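Local coordinates for uncharacterized protein conserved in bacteria (Streptococcus suis, PDB 4FZQ) that is the G5 domain, built of two small beta sheets, of a surface antigen that mediates host cell attachment, to which it probably contributes, at residues A[32-43]-A[63-74]. The protein carries 1 engineered substitution. Numbering follows the deposited sequence.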
loop_
_atom_site.group_PDB
_atom_site.type_symbol
_atom_site.label_atom_id
_atom_site.label_comp_id
_atom_site.label_asym_id
_atom_site.label_seq_id
_atom_site.Cartn_x
_atom_site.Cartn_y
_atom_site.Cartn_z
ATOM N N TYR A 32 1.330 -11.247 -22.952
ATOM C CA TYR A 32 2.050 -12.187 -22.102
ATOM C C TYR A 32 3.177 -11.429 -21.405
ATOM O O TYR A 32 3.515 -10.313 -21.801
ATOM C CB TYR A 32 2.647 -13.308 -22.958
ATOM C CG TYR A 32 3.584 -12.796 -24.028
ATOM C CD1 TYR A 32 3.095 -12.105 -25.133
ATOM C CD2 TYR A 32 4.961 -12.947 -23.905
ATOM C CE1 TYR A 32 3.959 -11.570 -26.091
ATOM C CE2 TYR A 32 5.834 -12.413 -24.854
ATOM C CZ TYR A 32 5.324 -11.724 -25.945
ATOM O OH TYR A 32 6.172 -11.172 -26.884
ATOM N N LEU A 33 3.763 -12.011 -20.365
ATOM C CA LEU A 33 4.858 -11.323 -19.710
ATOM C C LEU A 33 6.159 -11.843 -20.280
ATOM O O LEU A 33 6.330 -13.043 -20.455
ATOM C CB LEU A 33 4.806 -11.497 -18.186
ATOM C CG LEU A 33 4.865 -12.852 -17.484
ATOM C CD1 LEU A 33 6.185 -13.551 -17.753
ATOM C CD2 LEU A 33 4.700 -12.614 -15.982
ATOM N N LEU A 34 7.062 -10.926 -20.605
ATOM C CA LEU A 34 8.352 -11.286 -21.173
ATOM C C LEU A 34 9.264 -11.809 -20.073
ATOM O O LEU A 34 10.094 -12.684 -20.305
ATOM C CB LEU A 34 8.998 -10.070 -21.824
ATOM C CG LEU A 34 9.473 -10.246 -23.263
ATOM C CD1 LEU A 34 10.292 -9.026 -23.658
ATOM C CD2 LEU A 34 10.301 -11.517 -23.395
ATOM N N GLN A 35 9.122 -11.241 -18.881
ATOM C CA GLN A 35 9.905 -11.669 -17.736
ATOM C C GLN A 35 9.182 -11.203 -16.480
ATOM O O GLN A 35 8.522 -10.163 -16.479
ATOM C CB GLN A 35 11.340 -11.123 -17.809
ATOM C CG GLN A 35 11.537 -9.710 -17.324
ATOM C CD GLN A 35 12.975 -9.224 -17.495
ATOM O OE1 GLN A 35 13.329 -8.135 -17.043
ATOM N NE2 GLN A 35 13.805 -10.024 -18.159
ATOM N N GLU A 36 9.291 -11.990 -15.415
ATOM C CA GLU A 36 8.597 -11.677 -14.177
ATOM C C GLU A 36 9.212 -10.565 -13.346
ATOM O O GLU A 36 8.531 -9.951 -12.531
ATOM C CB GLU A 36 8.442 -12.952 -13.339
ATOM C CG GLU A 36 7.677 -14.050 -14.086
ATOM C CD GLU A 36 6.890 -14.977 -13.169
ATOM O OE1 GLU A 36 7.516 -15.746 -12.401
ATOM O OE2 GLU A 36 5.639 -14.931 -13.222
ATOM N N GLY A 37 10.495 -10.309 -13.554
ATOM C CA GLY A 37 11.162 -9.258 -12.808
ATOM C C GLY A 37 11.292 -9.515 -11.321
ATOM O O GLY A 37 10.409 -10.104 -10.700
ATOM N N LYS A 38 12.411 -9.073 -10.756
ATOM C CA LYS A 38 12.694 -9.232 -9.334
ATOM C C LYS A 38 12.659 -7.884 -8.642
ATOM O O LYS A 38 13.085 -6.878 -9.198
ATOM C CB LYS A 38 14.072 -9.868 -9.129
ATOM C CG LYS A 38 14.117 -11.374 -9.370
ATOM C CD LYS A 38 14.706 -11.746 -10.731
ATOM C CE LYS A 38 16.218 -11.512 -10.781
ATOM N NZ LYS A 38 16.842 -12.067 -12.020
ATOM N N ALA A 39 12.157 -7.871 -7.419
ATOM C CA ALA A 39 12.061 -6.638 -6.647
ATOM C C ALA A 39 13.414 -5.978 -6.402
ATOM O O ALA A 39 14.436 -6.653 -6.260
ATOM C CB ALA A 39 11.384 -6.920 -5.309
ATOM N N GLY A 40 13.405 -4.648 -6.369
ATOM C CA GLY A 40 14.613 -3.908 -6.085
ATOM C C GLY A 40 14.850 -3.999 -4.582
ATOM O O GLY A 40 14.107 -4.669 -3.868
ATOM N N LYS A 41 15.845 -3.293 -4.076
ATOM C CA LYS A 41 16.148 -3.417 -2.665
ATOM C C LYS A 41 16.614 -2.125 -1.992
ATOM O O LYS A 41 17.368 -1.343 -2.569
ATOM C CB LYS A 41 17.221 -4.497 -2.536
ATOM C CG LYS A 41 17.319 -5.184 -1.207
ATOM C CD LYS A 41 18.217 -6.421 -1.340
ATOM C CE LYS A 41 17.606 -7.454 -2.296
ATOM N NZ LYS A 41 18.429 -8.691 -2.416
ATOM N N LYS A 42 16.150 -1.906 -0.770
ATOM C CA LYS A 42 16.564 -0.740 0.005
ATOM C C LYS A 42 17.104 -1.296 1.312
ATOM O O LYS A 42 16.346 -1.746 2.166
ATOM C CB LYS A 42 15.388 0.178 0.275
ATOM C CG LYS A 42 15.689 1.362 1.166
ATOM C CD LYS A 42 14.416 2.169 1.351
ATOM C CE LYS A 42 14.517 3.153 2.497
ATOM N NZ LYS A 42 13.158 3.659 2.885
ATOM N N VAL A 43 18.426 -1.293 1.449
ATOM C CA VAL A 43 19.067 -1.811 2.651
ATOM C C VAL A 43 19.575 -0.709 3.571
ATOM O O VAL A 43 20.366 0.139 3.163
ATOM C CB VAL A 43 20.257 -2.705 2.306
ATOM C CG1 VAL A 43 20.921 -3.165 3.564
ATOM C CG2 VAL A 43 19.796 -3.889 1.486
ATOM N N GLU A 63 22.157 3.932 3.900
ATOM C CA GLU A 63 20.972 3.518 3.180
ATOM C C GLU A 63 21.369 3.310 1.715
ATOM O O GLU A 63 21.768 4.251 1.020
ATOM C CB GLU A 63 19.922 4.615 3.333
ATOM C CG GLU A 63 18.508 4.248 2.996
ATOM C CD GLU A 63 17.561 5.394 3.294
ATOM O OE1 GLU A 63 17.345 5.695 4.489
ATOM O OE2 GLU A 63 17.041 6.009 2.336
ATOM N N THR A 64 21.267 2.062 1.266
ATOM C CA THR A 64 21.625 1.672 -0.088
ATOM C C THR A 64 20.410 1.230 -0.893
ATOM O O THR A 64 19.669 0.354 -0.474
ATOM C CB THR A 64 22.614 0.507 -0.050
ATOM O OG1 THR A 64 23.785 0.899 0.676
ATOM C CG2 THR A 64 22.995 0.075 -1.461
ATOM N N VAL A 65 20.211 1.834 -2.056
ATOM C CA VAL A 65 19.088 1.475 -2.906
ATOM C C VAL A 65 19.605 0.800 -4.168
ATOM O O VAL A 65 20.367 1.396 -4.919
ATOM C CB VAL A 65 18.265 2.716 -3.293
ATOM C CG1 VAL A 65 17.305 2.376 -4.411
ATOM C CG2 VAL A 65 17.485 3.212 -2.086
ATOM N N VAL A 66 19.196 -0.447 -4.394
ATOM C CA VAL A 66 19.620 -1.192 -5.566
ATOM C C VAL A 66 18.445 -1.469 -6.502
ATOM O O VAL A 66 17.450 -2.068 -6.096
ATOM C CB VAL A 66 20.215 -2.530 -5.165
ATOM C CG1 VAL A 66 20.853 -3.195 -6.385
ATOM C CG2 VAL A 66 21.223 -2.339 -4.050
ATOM N N GLU A 67 18.558 -1.036 -7.755
ATOM C CA GLU A 67 17.496 -1.255 -8.727
ATOM C C GLU A 67 17.269 -2.746 -8.924
ATOM O O GLU A 67 18.204 -3.539 -8.840
ATOM C CB GLU A 67 17.858 -0.624 -10.072
ATOM C CG GLU A 67 16.832 -0.879 -11.173
ATOM C CD GLU A 67 15.482 -0.223 -10.884
ATOM O OE1 GLU A 67 15.400 1.030 -10.958
ATOM O OE2 GLU A 67 14.512 -0.963 -10.572
ATOM N N GLY A 68 16.026 -3.129 -9.192
ATOM C CA GLY A 68 15.729 -4.533 -9.397
ATOM C C GLY A 68 15.642 -4.887 -10.865
ATOM O O GLY A 68 16.234 -4.229 -11.721
ATOM N N GLN A 69 14.896 -5.939 -11.162
ATOM C CA GLN A 69 14.712 -6.377 -12.534
ATOM C C GLN A 69 13.258 -6.113 -12.899
ATOM O O GLN A 69 12.352 -6.496 -12.162
ATOM C CB GLN A 69 15.034 -7.868 -12.643
ATOM C CG GLN A 69 14.825 -8.471 -14.020
ATOM C CD GLN A 69 15.054 -9.974 -14.030
ATOM O OE1 GLN A 69 16.185 -10.437 -13.913
ATOM N NE2 GLN A 69 13.975 -10.745 -14.161
ATOM N N ASN A 70 13.040 -5.449 -14.029
ATOM C CA ASN A 70 11.684 -5.140 -14.472
ATOM C C ASN A 70 10.847 -6.353 -14.848
ATOM O O ASN A 70 11.351 -7.362 -15.340
ATOM C CB ASN A 70 11.686 -4.225 -15.701
ATOM C CG ASN A 70 11.996 -2.781 -15.373
ATOM O OD1 ASN A 70 12.062 -2.387 -14.206
ATOM N ND2 ASN A 70 12.175 -1.970 -16.417
ATOM N N ARG A 71 9.553 -6.230 -14.601
ATOM C CA ARG A 71 8.598 -7.240 -14.982
ATOM C C ARG A 71 8.196 -6.653 -16.338
ATOM O O ARG A 71 7.897 -5.457 -16.432
ATOM C CB ARG A 71 7.426 -7.214 -14.009
ATOM C CG ARG A 71 6.263 -8.126 -14.345
ATOM C CD ARG A 71 5.185 -7.994 -13.279
ATOM N NE ARG A 71 3.931 -8.631 -13.670
ATOM C CZ ARG A 71 3.765 -9.945 -13.788
ATOM N NH1 ARG A 71 4.778 -10.765 -13.536
ATOM N NH2 ARG A 71 2.590 -10.434 -14.167
ATOM N N ILE A 72 8.226 -7.447 -17.397
ATOM C CA ILE A 72 7.855 -6.907 -18.696
ATOM C C ILE A 72 6.554 -7.503 -19.215
ATOM O O ILE A 72 6.446 -8.719 -19.399
ATOM C CB ILE A 72 8.962 -7.137 -19.767
ATOM C CG1 ILE A 72 10.171 -6.236 -19.508
ATOM C CG2 ILE A 72 8.433 -6.796 -21.142
ATOM C CD1 ILE A 72 10.122 -5.220 -18.361
ATOM N N LEU A 73 5.570 -6.641 -19.446
ATOM C CA LEU A 73 4.292 -7.087 -19.976
ATOM C C LEU A 73 4.250 -6.673 -21.446
ATOM O O LEU A 73 4.445 -5.504 -21.776
ATOM C CB LEU A 73 3.128 -6.444 -19.220
ATOM C CG LEU A 73 1.772 -7.091 -19.540
ATOM C CD1 LEU A 73 1.727 -8.459 -18.872
ATOM C CD2 LEU A 73 0.616 -6.230 -19.052
ATOM N N VAL A 74 4.014 -7.641 -22.325
ATOM C CA VAL A 74 3.960 -7.381 -23.760
ATOM C C VAL A 74 2.522 -7.534 -24.252
ATOM O O VAL A 74 1.893 -8.566 -24.034
ATOM C CB VAL A 74 4.882 -8.362 -24.540
ATOM C CG1 VAL A 74 4.979 -7.940 -25.987
ATOM C CG2 VAL A 74 6.280 -8.384 -23.921
HETATM O O HOH W 1 6.257 -9.756 -11.023
HETATM O O HOH W 2 23.114 0.950 3.411
#
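Tyr32 lays its ring over Val74 in a CH-pi contact, with Val74 CB 4.0 Å from the ring centroid, above the face but displaced from the ring centre. A chi1 of 58° swings the ring in over the neighbouring strand. Beneath it Tyr32 and Val74 form an antiparallel hydrogen-bonded pair, Val74 N reaching Tyr32 O at 2.8 Å. Buried Ile72 and Val74 are the packed part; on their outer side Leu34 CB meets Ile72 CG2 at 3.4 Å and Leu34 CG lies near Val74 CG2. In the middle the chains cross from one sheet to the other; here Gly37 CA lies 3.1 Å from Gln69 O, and Gly40 CA 3.5 Å from Gly68 N. Gln69 N bonds Lys38 O, while Lys38, kinked at chi2 (101°) and chi3 (72°), hydrogen-bonds through NZ to Gln69 OE1 (2.6 Å), from above the amide plane. Beyond, Lys41-Val66 and Val43-Thr64 are hydrogen-bonded pairs, but the side-chain ends are loose: Lys42 NZ and Glu63 OE2, 4.6 Å apart, are too distant for a salt bridge. Water joins Val43 O to Thr64 OG1, which also hydrogen-bonds Thr64 OG1 of a second subunit. That subunit pairs antiparallel with 63-66, strand 4-13 flanks 41-43, and strand 18-22 runs parallel to 71-74, where Glu18 salt-bridges Arg71.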